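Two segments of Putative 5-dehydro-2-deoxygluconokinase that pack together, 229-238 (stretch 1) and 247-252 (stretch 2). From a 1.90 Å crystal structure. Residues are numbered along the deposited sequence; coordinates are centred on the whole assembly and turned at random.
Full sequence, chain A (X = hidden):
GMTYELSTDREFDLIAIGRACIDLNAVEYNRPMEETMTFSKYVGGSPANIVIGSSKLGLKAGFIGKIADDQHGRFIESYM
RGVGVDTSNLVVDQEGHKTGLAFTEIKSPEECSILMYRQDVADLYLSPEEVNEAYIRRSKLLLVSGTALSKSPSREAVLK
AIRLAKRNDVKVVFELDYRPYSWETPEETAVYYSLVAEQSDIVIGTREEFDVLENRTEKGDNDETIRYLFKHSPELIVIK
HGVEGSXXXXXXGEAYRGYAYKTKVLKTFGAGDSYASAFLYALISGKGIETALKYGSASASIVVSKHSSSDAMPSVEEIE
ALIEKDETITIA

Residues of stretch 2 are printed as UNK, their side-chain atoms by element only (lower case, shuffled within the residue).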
ATOM      1  N   LEU A 229     -13.881  -3.818 -34.848  1.00 26.79           N
ATOM      2  CA  LEU A 229     -13.241  -5.040 -34.376  1.00 27.91           C
ATOM      3  C   LEU A 229     -12.892  -6.007 -35.492  1.00 25.90           C
ATOM      4  O   LEU A 229     -11.922  -6.755 -35.370  1.00 30.16           O
ATOM      5  CB  LEU A 229     -14.113  -5.729 -33.335  1.00 27.03           C
ATOM      6  CG  LEU A 229     -14.102  -5.051 -31.969  1.00 32.97           C
ATOM      7  CD1 LEU A 229     -15.064  -5.762 -31.071  1.00 28.50           C
ATOM      8  CD2 LEU A 229     -12.681  -5.012 -31.356  1.00 27.82           C
ATOM      9  N   PHE A 230     -13.622  -5.939 -36.598  1.00 27.31           N
ATOM     10  CA  PHE A 230     -13.343  -6.797 -37.761  1.00 28.40           C
ATOM     11  C   PHE A 230     -12.135  -6.325 -38.589  1.00 30.22           C
ATOM     12  O   PHE A 230     -11.766  -6.987 -39.552  1.00 30.54           O
ATOM     13  CB  PHE A 230     -14.572  -6.986 -38.662  1.00 29.58           C
ATOM     14  CG  PHE A 230     -15.649  -7.906 -38.084  1.00 26.79           C
ATOM     15  CD1 PHE A 230     -15.336  -8.976 -37.270  1.00 27.06           C
ATOM     16  CD2 PHE A 230     -16.956  -7.728 -38.441  1.00 30.73           C
ATOM     17  CE1 PHE A 230     -16.305  -9.788 -36.756  1.00 27.98           C
ATOM     18  CE2 PHE A 230     -17.953  -8.559 -37.940  1.00 27.27           C
ATOM     19  CZ  PHE A 230     -17.617  -9.592 -37.080  1.00 26.76           C
ATOM     20  N   LYS A 231     -11.498  -5.223 -38.188  1.00 29.55           N
ATOM     21  CA  LYS A 231     -10.160  -4.871 -38.652  1.00 29.21           C
ATOM     22  C   LYS A 231      -9.106  -5.666 -37.905  1.00 30.85           C
ATOM     23  O   LYS A 231      -7.958  -5.630 -38.281  1.00 32.38           O
ATOM     24  CB  LYS A 231      -9.879  -3.377 -38.446  1.00 30.17           C
ATOM     25  CG  LYS A 231     -10.669  -2.508 -39.365  1.00 29.45           C
ATOM     26  CD  LYS A 231     -10.484  -1.036 -38.980  1.00 33.17           C
ATOM     27  CE  LYS A 231     -11.465  -0.174 -39.740  1.00 45.08           C
ATOM     28  NZ  LYS A 231     -11.394   1.242 -39.288  1.00 44.87           N
ATOM     29  N   HIS A 232      -9.510  -6.388 -36.851  1.00 28.76           N
ATOM     30  CA  HIS A 232      -8.580  -7.057 -35.938  1.00 29.27           C
ATOM     31  C   HIS A 232      -8.889  -8.562 -35.965  1.00 28.86           C
ATOM     32  O   HIS A 232      -9.351  -9.047 -37.010  1.00 29.85           O
ATOM     33  CB  HIS A 232      -8.648  -6.408 -34.559  1.00 29.02           C
ATOM     34  CG  HIS A 232      -8.307  -4.954 -34.573  1.00 30.31           C
ATOM     35  ND1 HIS A 232      -7.014  -4.496 -34.457  1.00 33.57           N
ATOM     36  CD2 HIS A 232      -9.083  -3.854 -34.738  1.00 29.92           C
ATOM     37  CE1 HIS A 232      -7.005  -3.175 -34.520  1.00 37.46           C
ATOM     38  NE2 HIS A 232      -8.249  -2.755 -34.671  1.00 31.81           N
ATOM     39  N   SER A 233      -8.624  -9.288 -34.874  1.00 29.73           N
ATOM     40  CA  SER A 233      -8.795 -10.733 -34.854  1.00 32.24           C
ATOM     41  C   SER A 233     -10.226 -11.290 -34.864  1.00 30.00           C
ATOM     42  O   SER A 233     -10.427 -12.371 -35.389  1.00 30.26           O
ATOM     43  CB  SER A 233      -8.053 -11.343 -33.664  1.00 32.61           C
ATOM     44  OG  SER A 233      -6.655 -11.140 -33.806  1.00 33.12           O
ATOM     45  N   PRO A 234     -11.205 -10.641 -34.196  1.00 27.86           N
ATOM     46  CA  PRO A 234     -12.490 -11.350 -34.099  1.00 26.60           C
ATOM     47  C   PRO A 234     -13.107 -11.809 -35.398  1.00 29.82           C
ATOM     48  O   PRO A 234     -13.057 -11.085 -36.414  1.00 28.12           O
ATOM     49  CB  PRO A 234     -13.397 -10.331 -33.392  1.00 27.79           C
ATOM     50  CG  PRO A 234     -12.435  -9.573 -32.558  1.00 30.24           C
ATOM     51  CD  PRO A 234     -11.220  -9.406 -33.399  1.00 27.01           C
ATOM     52  N   GLU A 235     -13.672 -13.016 -35.342  1.00 29.53           N
ATOM     53  CA  GLU A 235     -14.482 -13.609 -36.433  1.00 28.85           C
ATOM     54  C   GLU A 235     -15.967 -13.657 -36.065  1.00 26.29           C
ATOM     55  O   GLU A 235     -16.802 -13.795 -36.924  1.00 27.27           O
ATOM     56  CB  GLU A 235     -13.964 -15.041 -36.720  1.00 30.56           C
ATOM     57  CG  GLU A 235     -14.360 -16.049 -35.622  1.00 42.30           C
ATOM     58  CD  GLU A 235     -13.578 -17.400 -35.623  1.00 43.87           C
ATOM     59  OE1 GLU A 235     -12.656 -17.546 -36.450  1.00 55.04           O
ATOM     60  OE2 GLU A 235     -13.941 -18.313 -34.806  1.00 48.63           O
ATOM     61  N   LEU A 236     -16.284 -13.450 -34.783  1.00 25.96           N
ATOM     62  CA  LEU A 236     -17.645 -13.517 -34.254  1.00 25.94           C
ATOM     63  C   LEU A 236     -17.809 -12.572 -33.103  1.00 26.66           C
ATOM     64  O   LEU A 236     -17.035 -12.630 -32.144  1.00 25.16           O
ATOM     65  CB  LEU A 236     -17.993 -14.938 -33.776  1.00 25.76           C
ATOM     66  CG  LEU A 236     -19.399 -15.186 -33.188  1.00 24.63           C
ATOM     67  CD1 LEU A 236     -20.582 -14.921 -34.206  1.00 27.40           C
ATOM     68  CD2 LEU A 236     -19.461 -16.592 -32.647  1.00 27.22           C
ATOM     69  N   ILE A 237     -18.817 -11.705 -33.183  1.00 24.78           N
ATOM     70  CA  ILE A 237     -19.061 -10.734 -32.131  1.00 25.15           C
ATOM     71  C   ILE A 237     -20.517 -10.850 -31.744  1.00 28.97           C
ATOM     72  O   ILE A 237     -21.413 -10.806 -32.616  1.00 26.04           O
ATOM     73  CB  ILE A 237     -18.737  -9.284 -32.630  1.00 26.17           C
ATOM     74  CG1 ILE A 237     -17.278  -9.185 -33.071  1.00 26.30           C
ATOM     75  CG2 ILE A 237     -19.123  -8.211 -31.596  1.00 26.63           C
ATOM     76  CD1 ILE A 237     -16.911  -7.935 -33.853  1.00 26.92           C
ATOM     77  N   VAL A 238     -20.756 -11.062 -30.458  1.00 25.40           N
ATOM     78  CA  VAL A 238     -22.122 -11.199 -29.934  1.00 25.06           C
ATOM     79  C   VAL A 238     -22.455 -10.030 -29.019  1.00 26.76           C
ATOM     80  O   VAL A 238     -21.777  -9.802 -28.021  1.00 25.00           O
ATOM     81  CB  VAL A 238     -22.298 -12.536 -29.197  1.00 26.36           C
ATOM     82  CG1 VAL A 238     -23.718 -12.631 -28.633  1.00 25.52           C
ATOM     83  CG2 VAL A 238     -21.940 -13.758 -30.148  1.00 25.11           C
ATOM     84  N   UNK A 247     -27.598 -10.059 -30.760  1.00 24.47           N
ATOM     85  CA  UNK A 247     -27.204 -10.032 -32.176  1.00 26.16           C
ATOM     86  C   UNK A 247     -25.801 -10.597 -32.272  1.00 29.72           C
ATOM     87  O   UNK A 247     -24.912 -10.231 -31.457  1.00 29.48           O
ATOM     88  c   UNK A 247     -30.319  -6.952 -31.084  1.00 37.17           C
ATOM     89  c   UNK A 247     -29.613  -8.065 -33.515  1.00 35.96           C
ATOM     90  c   UNK A 247     -27.298  -8.607 -32.684  1.00 27.73           C
ATOM     91  c   UNK A 247     -30.884  -7.581 -33.326  1.00 38.99           C
ATOM     92  c   UNK A 247     -29.038  -7.461 -31.274  1.00 33.85           C
ATOM     93  c   UNK A 247     -31.235  -7.003 -32.115  1.00 36.28           C
ATOM     94  c   UNK A 247     -28.671  -8.016 -32.496  1.00 32.85           C
ATOM     95  N   UNK A 248     -25.598 -11.525 -33.196  1.00 25.53           N
ATOM     96  CA  UNK A 248     -24.284 -12.050 -33.474  1.00 25.99           C
ATOM     97  C   UNK A 248     -23.910 -11.656 -34.892  1.00 27.34           C
ATOM     98  O   UNK A 248     -24.753 -11.726 -35.832  1.00 28.08           O
ATOM     99  c   UNK A 248     -24.274 -13.562 -33.325  1.00 24.42           C
ATOM    100  N   UNK A 249     -22.656 -11.274 -35.059  1.00 26.03           N
ATOM    101  CA  UNK A 249     -22.126 -10.807 -36.346  1.00 27.00           C
ATOM    102  C   UNK A 249     -20.845 -11.574 -36.686  1.00 27.72           C
ATOM    103  O   UNK A 249     -20.014 -11.740 -35.820  1.00 27.59           O
ATOM    104  o   UNK A 249     -26.008  -5.987 -34.573  1.00 26.57           O
ATOM    105  c   UNK A 249     -22.901  -8.421 -35.764  1.00 26.92           C
ATOM    106  c   UNK A 249     -24.990  -6.769 -34.960  1.00 28.56           C
ATOM    107  c   UNK A 249     -23.791  -7.888 -36.689  1.00 29.10           C
ATOM    108  c   UNK A 249     -21.766  -9.323 -36.222  1.00 28.93           C
ATOM    109  c   UNK A 249     -24.841  -7.062 -36.302  1.00 29.48           C
ATOM    110  c   UNK A 249     -24.108  -7.320 -34.005  1.00 25.54           C
ATOM    111  c   UNK A 249     -23.098  -8.147 -34.422  1.00 29.38           C
ATOM    112  N   UNK A 250     -20.689 -12.004 -37.932  1.00 26.55           N
ATOM    113  CA  UNK A 250     -19.503 -12.736 -38.393  1.00 26.78           C
ATOM    114  C   UNK A 250     -18.675 -11.858 -39.324  1.00 27.68           C
ATOM    115  O   UNK A 250     -19.202 -10.937 -39.977  1.00 29.02           O
ATOM    116  c   UNK A 250     -19.877 -14.046 -39.130  1.00 31.67           C
ATOM    117  o   UNK A 250     -20.499 -13.725 -40.381  1.00 25.88           O
ATOM    118  c   UNK A 250     -20.789 -14.873 -38.258  1.00 33.73           C
ATOM    119  N   UNK A 251     -17.376 -12.136 -39.369  1.00 27.91           N
ATOM    120  CA  UNK A 251     -16.456 -11.374 -40.177  1.00 29.95           C
ATOM    121  C   UNK A 251     -16.820 -11.509 -41.679  1.00 32.07           C
ATOM    122  O   UNK A 251     -16.629 -10.585 -42.450  1.00 32.94           O
ATOM    123  c   UNK A 251     -14.070 -11.004 -40.801  1.00 34.29           C
ATOM    124  c   UNK A 251     -11.863  -9.894 -41.017  1.00 43.82           C
ATOM    125  c   UNK A 251     -15.026 -11.854 -39.955  1.00 30.83           C
ATOM    126  c   UNK A 251     -12.618 -11.183 -40.537  1.00 41.06           C
ATOM    127  n   UNK A 251     -10.534  -9.769 -40.422  1.00 61.17           N
ATOM    128  N   UNK A 252     -17.379 -12.653 -42.046  1.00 32.36           N
ATOM    129  CA  UNK A 252     -17.918 -12.920 -43.404  1.00 33.51           C
ATOM    130  C   UNK A 252     -19.083 -12.013 -43.785  1.00 34.60           C
ATOM    131  O   UNK A 252     -19.415 -11.910 -44.944  1.00 34.73           O
ATOM    132  c   UNK A 252     -18.362 -14.401 -43.516  1.00 33.29           C
TER
HETATM  133  O   HOH W   1     -10.104 -12.557 -38.413  1.00 56.22           O

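Position 247 opens the second stretch with seven side-chain carbons, one leading into a ring of six, and no heteroatom. The ring's end leads away from stretch 1, so contact is left to the backbone: the CA of Val238 lies 3.3 Å from the O of position 247 in a CA-H...O contact. A six-carbon ring on a single methylene identifies Phe247.

Position 248 carries one carbon, CB, and nothing more. It sits 4.0 Å from Leu236 CD1 and 3.9 Å from Val238 CG2, on the same face of the sheet as those two side chains, while its CA approaches Ile237 O at 3.2 Å. A lone methyl makes this Ala248.

At position 249 one carbon leads into a six-carbon ring that bears a single oxygen. The side chain lies on the Ile237 face of the sheet; its ring presents an edge to Ile237 O, and its CB is 4.2 Å from Phe230 CZ. The hydroxylated ring is that of Tyr249, whose OH is hydrogen-bonded elsewhere in the structure.

Position 250 has three side-chain atoms: a carbon that branches to one oxygen and one carbon. The terminal carbon is 4.1 Å from Leu236 CD1, and the backbone CA lies 3.3 Å from Glu235 O. Carbon bearing both a hydroxyl and a methyl defines Thr250, with chi1 in the p well.

Position 251 extends four carbons in a row to a nitrogen, with every chi angle in t. Its CB lies 3.9 Å from Phe230 CD1, and the terminal nitrogen reaches Phe230 O at 3.2 Å, a weak hydrogen bond. The unbranched chain ending in an amine is Lys251. A water donates a hydrogen bond to Ser233 O at 3.0 Å and accepts a weak one from Lys251 NZ at 3.5 Å.

Position 252 again has a single side-chain carbon, which points away and makes no contact with stretch 1; it is Ala252.

The contact is built on an antiparallel strand pairing. Ile237 and Tyr249 form the hydrogen-bonded pair, with Ile237 N to Tyr249 O at 2.9 Å and Tyr249 N to Ile237 O at 2.8 Å. Lys251 N to Glu235 O, at 3.0 Å, extends the backbone bonding beyond the strands. On one face Leu236 and Val238 pack against Ala248, whose small methyl touches both. Past the strand end, the Phe230 ring receives Lys251 CA over its face, 3.7 Å from the ring centroid and nearly along the normal, a CH-pi contact, while the extended lysine chain continues to Phe230 O.

Stretch 2 (247-252) FAYTKA
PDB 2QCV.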